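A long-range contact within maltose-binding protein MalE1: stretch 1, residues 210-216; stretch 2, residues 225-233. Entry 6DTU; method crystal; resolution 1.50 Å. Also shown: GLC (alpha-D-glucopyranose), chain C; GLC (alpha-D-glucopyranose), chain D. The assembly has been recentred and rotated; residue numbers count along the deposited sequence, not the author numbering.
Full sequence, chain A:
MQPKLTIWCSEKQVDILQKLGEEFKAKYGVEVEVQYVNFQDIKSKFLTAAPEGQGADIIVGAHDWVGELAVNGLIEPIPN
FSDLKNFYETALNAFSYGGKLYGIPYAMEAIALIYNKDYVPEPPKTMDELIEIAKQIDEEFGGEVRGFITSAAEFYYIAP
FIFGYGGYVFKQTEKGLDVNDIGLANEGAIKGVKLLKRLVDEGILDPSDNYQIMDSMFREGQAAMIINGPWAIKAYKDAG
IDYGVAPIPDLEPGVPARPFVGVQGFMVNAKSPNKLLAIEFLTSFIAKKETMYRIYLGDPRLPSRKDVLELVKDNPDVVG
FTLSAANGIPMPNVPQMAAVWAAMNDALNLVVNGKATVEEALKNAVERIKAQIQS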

ATOM      1  N   ASN A 210      10.597   7.624   9.376  1.00 15.32           N
ATOM      2  CA  ASN A 210       9.354   6.857   9.326  1.00 15.22           C
ATOM      3  C   ASN A 210       8.430   7.464   8.269  1.00 14.82           C
ATOM      4  O   ASN A 210       8.795   8.396   7.538  1.00 14.78           O
ATOM      5  CB  ASN A 210       8.666   6.736  10.697  1.00 15.21           C
ATOM      6  CG  ASN A 210       8.235   8.072  11.266  1.00 16.84           C
ATOM      7  OD1 ASN A 210       8.152   9.069  10.555  1.00 17.01           O
ATOM      8  ND2 ASN A 210       7.867   8.078  12.547  1.00 18.24           N
ATOM      9  N   TYR A 211       7.208   6.940   8.196  1.00 12.93           N
ATOM     10  CA  TYR A 211       6.290   7.423   7.172  1.00 12.50           C
ATOM     11  C   TYR A 211       5.978   8.905   7.358  1.00 14.61           C
ATOM     12  O   TYR A 211       6.005   9.685   6.399  1.00 13.67           O
ATOM     13  CB  TYR A 211       5.006   6.573   7.142  1.00 14.29           C
ATOM     14  CG  TYR A 211       4.146   7.012   5.975  1.00 13.50           C
ATOM     15  CD1 TYR A 211       4.357   6.496   4.701  1.00 14.39           C
ATOM     16  CD2 TYR A 211       3.207   8.013   6.121  1.00 13.71           C
ATOM     17  CE1 TYR A 211       3.621   6.943   3.600  1.00 12.73           C
ATOM     18  CE2 TYR A 211       2.497   8.491   5.023  1.00 13.99           C
ATOM     19  CZ  TYR A 211       2.724   7.948   3.773  1.00 12.11           C
ATOM     20  OH  TYR A 211       2.015   8.419   2.706  1.00 14.59           O
ATOM     21  N   GLN A 212       5.613   9.300   8.577  1.00 15.43           N
ATOM     22  CA  GLN A 212       5.211  10.681   8.830  1.00 15.89           C
ATOM     23  C   GLN A 212       6.321  11.671   8.490  1.00 14.81           C
ATOM     24  O   GLN A 212       6.057  12.727   7.907  1.00 15.28           O
ATOM     25  CB  GLN A 212       4.744  10.823  10.276  1.00 16.91           C
ATOM     26  CG  GLN A 212       4.002  12.100  10.633  1.00 24.07           C
ATOM     27  CD  GLN A 212       4.938  13.262  10.803  1.00 18.78           C
ATOM     28  OE1 GLN A 212       6.049  13.120  11.325  1.00 20.87           O
ATOM     29  NE2 GLN A 212       4.496  14.427  10.363  1.00 18.98           N
ATOM     30  N   ILE A 213       7.569  11.358   8.865  1.00 16.54           N
ATOM     31  CA  ILE A 213       8.680  12.247   8.529  1.00 13.40           C
ATOM     32  C   ILE A 213       8.835  12.346   7.014  1.00 14.00           C
ATOM     33  O   ILE A 213       8.974  13.437   6.457  1.00 14.32           O
ATOM     34  CB  ILE A 213       9.983  11.782   9.208  1.00 17.01           C
ATOM     35  CG1 ILE A 213       9.903  12.003  10.731  1.00 16.07           C
ATOM     36  CG2 ILE A 213      11.191  12.490   8.569  1.00 16.14           C
ATOM     37  CD1 ILE A 213      10.948  11.214  11.546  1.00 15.39           C
ATOM     38  N   MET A 214       8.795  11.205   6.321  1.00 12.98           N
ATOM     39  CA  MET A 214       8.940  11.234   4.870  1.00 14.64           C
ATOM     40  C   MET A 214       7.840  12.066   4.223  1.00 14.21           C
ATOM     41  O   MET A 214       8.104  12.953   3.395  1.00 14.19           O
ATOM     42  CB  MET A 214       8.873   9.804   4.337  1.00 13.63           C
ATOM     43  CG  MET A 214       8.645   9.790   2.825  1.00 13.82           C
ATOM     44  SD  MET A 214       8.550   8.165   2.080  1.00 15.53           S
ATOM     45  CE  MET A 214       7.127   7.443   2.933  1.00 14.60           C
ATOM     46  N   ASP A 215       6.597  11.780   4.589  1.00 13.54           N
ATOM     47  CA  ASP A 215       5.449  12.396   3.949  1.00 14.25           C
ATOM     48  C   ASP A 215       5.404  13.894   4.232  1.00 13.96           C
ATOM     49  O   ASP A 215       5.229  14.700   3.310  1.00 13.55           O
ATOM     50  CB  ASP A 215       4.208  11.700   4.508  1.00 14.45           C
ATOM     51  CG  ASP A 215       2.953  11.934   3.676  1.00 14.83           C
ATOM     52  OD1 ASP A 215       3.033  11.978   2.438  1.00 14.13           O
ATOM     53  OD2 ASP A 215       1.876  12.017   4.275  1.00 17.33           O
ATOM     54  N   SER A 216       5.567  14.277   5.501  1.00 14.30           N
ATOM     55  CA  SER A 216       5.481  15.678   5.891  1.00 15.02           C
ATOM     56  C   SER A 216       6.630  16.507   5.327  1.00 13.72           C
ATOM     57  O   SER A 216       6.414  17.608   4.832  1.00 16.88           O
ATOM     58  CB  SER A 216       5.402  15.823   7.409  1.00 18.22           C
ATOM     59  OG  SER A 216       6.569  15.351   8.028  1.00 18.22           O
ATOM     60  N   MET A 225      13.808  13.746  -2.568  1.00 15.41           N
ATOM     61  CA  MET A 225      13.411  12.460  -3.123  1.00 16.03           C
ATOM     62  C   MET A 225      12.884  11.569  -2.017  1.00 16.14           C
ATOM     63  O   MET A 225      13.493  11.480  -0.944  1.00 16.01           O
ATOM     64  CB  MET A 225      14.620  11.738  -3.720  1.00 16.01           C
ATOM     65  CG  MET A 225      15.202  12.456  -4.926  1.00 15.29           C
ATOM     66  SD  MET A 225      16.711  11.691  -5.575  1.00 17.27           S
ATOM     67  CE  MET A 225      17.879  11.920  -4.233  1.00 18.63           C
ATOM     68  N   ILE A 226      11.796  10.854  -2.311  1.00 15.51           N
ATOM     69  CA  ILE A 226      11.256   9.859  -1.398  1.00 15.90           C
ATOM     70  C   ILE A 226      10.844   8.609  -2.162  1.00 13.81           C
ATOM     71  O   ILE A 226      10.740   8.601  -3.392  1.00 15.92           O
ATOM     72  CB  ILE A 226      10.064  10.385  -0.574  1.00 13.64           C
ATOM     73  CG1 ILE A 226       8.891  10.725  -1.497  1.00 12.92           C
ATOM     74  CG2 ILE A 226      10.499  11.578   0.280  1.00 16.38           C
ATOM     75  CD1 ILE A 226       7.662  11.178  -0.725  1.00 12.13           C
ATOM     76  N   ILE A 227      10.626   7.533  -1.416  1.00 14.31           N
ATOM     77  CA  ILE A 227       9.983   6.340  -1.956  1.00 14.04           C
ATOM     78  C   ILE A 227       8.635   6.188  -1.270  1.00 14.38           C
ATOM     79  O   ILE A 227       8.562   5.866  -0.080  1.00 13.86           O
ATOM     80  CB  ILE A 227      10.845   5.082  -1.816  1.00 12.66           C
ATOM     81  CG1 ILE A 227      12.095   5.229  -2.684  1.00 15.71           C
ATOM     82  CG2 ILE A 227      10.048   3.879  -2.304  1.00 15.36           C
ATOM     83  CD1 ILE A 227      13.070   4.052  -2.577  1.00 17.12           C
ATOM     84  N   ASN A 228       7.564   6.425  -2.027  1.00 13.39           N
ATOM     85  CA  ASN A 228       6.215   6.449  -1.481  1.00 13.22           C
ATOM     86  C   ASN A 228       5.240   6.163  -2.616  1.00 13.97           C
ATOM     87  O   ASN A 228       5.624   6.082  -3.782  1.00 12.81           O
ATOM     88  CB  ASN A 228       5.917   7.811  -0.847  1.00 13.75           C
ATOM     89  CG  ASN A 228       4.787   7.761   0.165  1.00 14.20           C
ATOM     90  OD1 ASN A 228       4.202   6.714   0.430  1.00 13.02           O
ATOM     91  ND2 ASN A 228       4.487   8.906   0.751  1.00 13.67           N
ATOM     92  N   GLY A 229       3.962   6.023  -2.260  1.00 15.03           N
ATOM     93  CA  GLY A 229       2.953   5.586  -3.195  1.00 15.28           C
ATOM     94  C   GLY A 229       2.016   6.674  -3.670  1.00 14.92           C
ATOM     95  O   GLY A 229       2.048   7.819  -3.217  1.00 14.19           O
ATOM     96  N   PRO A 230       1.112   6.304  -4.578  1.00 14.78           N
ATOM     97  CA  PRO A 230       0.258   7.306  -5.226  1.00 12.85           C
ATOM     98  C   PRO A 230      -0.775   7.921  -4.299  1.00 15.39           C
ATOM     99  O   PRO A 230      -1.329   8.976  -4.623  1.00 14.56           O
ATOM    100  CB  PRO A 230      -0.378   6.522  -6.390  1.00 12.71           C
ATOM    101  CG  PRO A 230      -0.395   5.084  -5.885  1.00 11.58           C
ATOM    102  CD  PRO A 230       0.883   4.942  -5.078  1.00 13.29           C
ATOM    103  N   TRP A 231      -1.064   7.275  -3.171  1.00 15.28           N
ATOM    104  CA  TRP A 231      -1.921   7.856  -2.149  1.00 14.83           C
ATOM    105  C   TRP A 231      -1.375   9.163  -1.605  1.00 15.51           C
ATOM    106  O   TRP A 231      -2.123   9.909  -0.975  1.00 15.26           O
ATOM    107  CB  TRP A 231      -2.054   6.873  -0.978  1.00 11.34           C
ATOM    108  CG  TRP A 231      -0.733   6.403  -0.414  1.00 12.65           C
ATOM    109  CD1 TRP A 231       0.050   7.061   0.488  1.00 13.92           C
ATOM    110  CD2 TRP A 231      -0.039   5.184  -0.730  1.00 12.33           C
ATOM    111  NE1 TRP A 231       1.177   6.332   0.760  1.00 13.67           N
ATOM    112  CE2 TRP A 231       1.156   5.177   0.016  1.00 11.24           C
ATOM    113  CE3 TRP A 231      -0.300   4.112  -1.591  1.00 13.95           C
ATOM    114  CZ2 TRP A 231       2.085   4.127  -0.049  1.00 13.19           C
ATOM    115  CZ3 TRP A 231       0.615   3.070  -1.650  1.00 12.98           C
ATOM    116  CH2 TRP A 231       1.804   3.097  -0.899  1.00 13.36           C
ATOM    117  N   ALA A 232      -0.093   9.458  -1.805  1.00 13.63           N
ATOM    118  CA  ALA A 232       0.511  10.640  -1.208  1.00 14.52           C
ATOM    119  C   ALA A 232       0.504  11.865  -2.116  1.00 13.25           C
ATOM    120  O   ALA A 232       0.745  12.974  -1.625  1.00 14.39           O
ATOM    121  CB  ALA A 232       1.943  10.319  -0.774  1.00 13.77           C
ATOM    122  N   ILE A 233       0.172  11.696  -3.395  1.00 15.27           N
ATOM    123  CA  ILE A 233       0.441  12.688  -4.426  1.00 15.43           C
ATOM    124  C   ILE A 233      -0.508  13.876  -4.352  1.00 17.93           C
ATOM    125  O   ILE A 233      -0.094  15.026  -4.559  1.00 14.81           O
ATOM    126  CB  ILE A 233       0.377  11.986  -5.785  1.00 17.90           C
ATOM    127  CG1 ILE A 233       1.628  11.131  -5.986  1.00 18.92           C
ATOM    128  CG2 ILE A 233       0.086  12.979  -6.905  1.00 22.36           C
ATOM    129  CD1 ILE A 233       2.876  11.896  -5.939  1.00 21.90           C
TER
HETATM  130  C1  GLC C   1      -2.980   6.201   3.645  1.00 18.36           C
HETATM  131  C2  GLC C   1      -3.320   5.369   2.473  1.00 12.38           C
HETATM  132  C3  GLC C   1      -2.846   3.982   2.624  1.00 14.23           C
HETATM  133  C4  GLC C   1      -1.377   3.937   2.866  1.00 12.37           C
HETATM  134  C5  GLC C   1      -1.025   4.715   4.162  1.00 13.32           C
HETATM  135  C6  GLC C   1       0.348   4.893   4.362  1.00 17.14           C
HETATM  136  O1  GLC C   1      -3.669   5.749   4.766  1.00 21.14           O
HETATM  137  O2  GLC C   1      -4.777   5.406   2.333  1.00 15.09           O
HETATM  138  O3  GLC C   1      -3.195   3.280   1.376  1.00 13.99           O
HETATM  139  O4  GLC C   1      -0.947   2.558   3.017  1.00 13.10           O
HETATM  140  O5  GLC C   1      -1.560   6.137   3.929  1.00 15.94           O
HETATM  141  O6  GLC C   1       0.550   5.489   5.649  1.00 20.13           O
HETATM  142  C1  GLC D   2       0.085   2.239   2.130  1.00 12.63           C
HETATM  143  C2  GLC D   2      -0.298   1.025   1.366  1.00 12.95           C
HETATM  144  C3  GLC D   2      -0.596  -0.091   2.259  1.00 13.78           C
HETATM  145  C4  GLC D   2       0.585  -0.412   3.153  1.00 10.93           C
HETATM  146  C5  GLC D   2       1.059   0.840   3.951  1.00 11.85           C
HETATM  147  C6  GLC D   2       2.320   0.638   4.605  1.00 13.17           C
HETATM  148  O2  GLC D   2      -1.526   1.343   0.647  1.00 14.30           O
HETATM  149  O3  GLC D   2      -0.860  -1.318   1.483  1.00 12.94           O
HETATM  150  O4  GLC D   2       0.193  -1.409   4.160  1.00 15.28           O
HETATM  151  O5  GLC D   2       1.280   1.942   2.924  1.00 14.15           O
HETATM  152  O6  GLC D   2       2.514   1.685   5.541  1.00 17.84           O
HETATM  153  O   HOH W   1       0.593  12.858   1.253  1.00 17.44           O

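The contact opens at Ile226, on the strand formed by residues 225–228. Its CA-to-CB bond points toward the helix that begins at Tyr211, and its CG2 packs against Met214 CG at 3.6 Å, where the CA atoms of the two stretches come closest, 6.8 Å between Met214 CA and Ile226 CA. Ile227, the next residue along, directs its CB away, as alternation in a strand requires, and contributes its backbone instead: its carbonyl O lies 3.2 Å from Met214 SD. The Met214 side chain, t at chi1 and chi2, reaches toward the strand; at chi3 it turns to p, so that the SD-to-CE bond runs roughly along the strand and CE ends 3.6 Å from Asn228 CG.

Asn228 again faces the helix. Its ND2 donates to Tyr211 OH (3.2 Å) in a nearly straight hydrogen bond, while its OD1 accepts a weak bond from the Gly229 N at 2.8 Å. Gly229 leaves room for the indole: an ideal CB there would lie 2.2 Å from Trp231 CH2.

Trp231 NE1 makes a second, weak hydrogen bond to Tyr211 OH (3.0 Å), so the phenol oxygen accepts from both residues. The two aromatic rings meet rim to rim, leaving one face of each to the bound glucose units; Trp231 CZ2 approaches C1 of the chain D glucose at 3.5 Å. Finally, Ala232 CB sits 3.8 Å from Asp215 OD1, and a water donates to both Asp215 OD1 and Ala232 O, each at 2.9 Å.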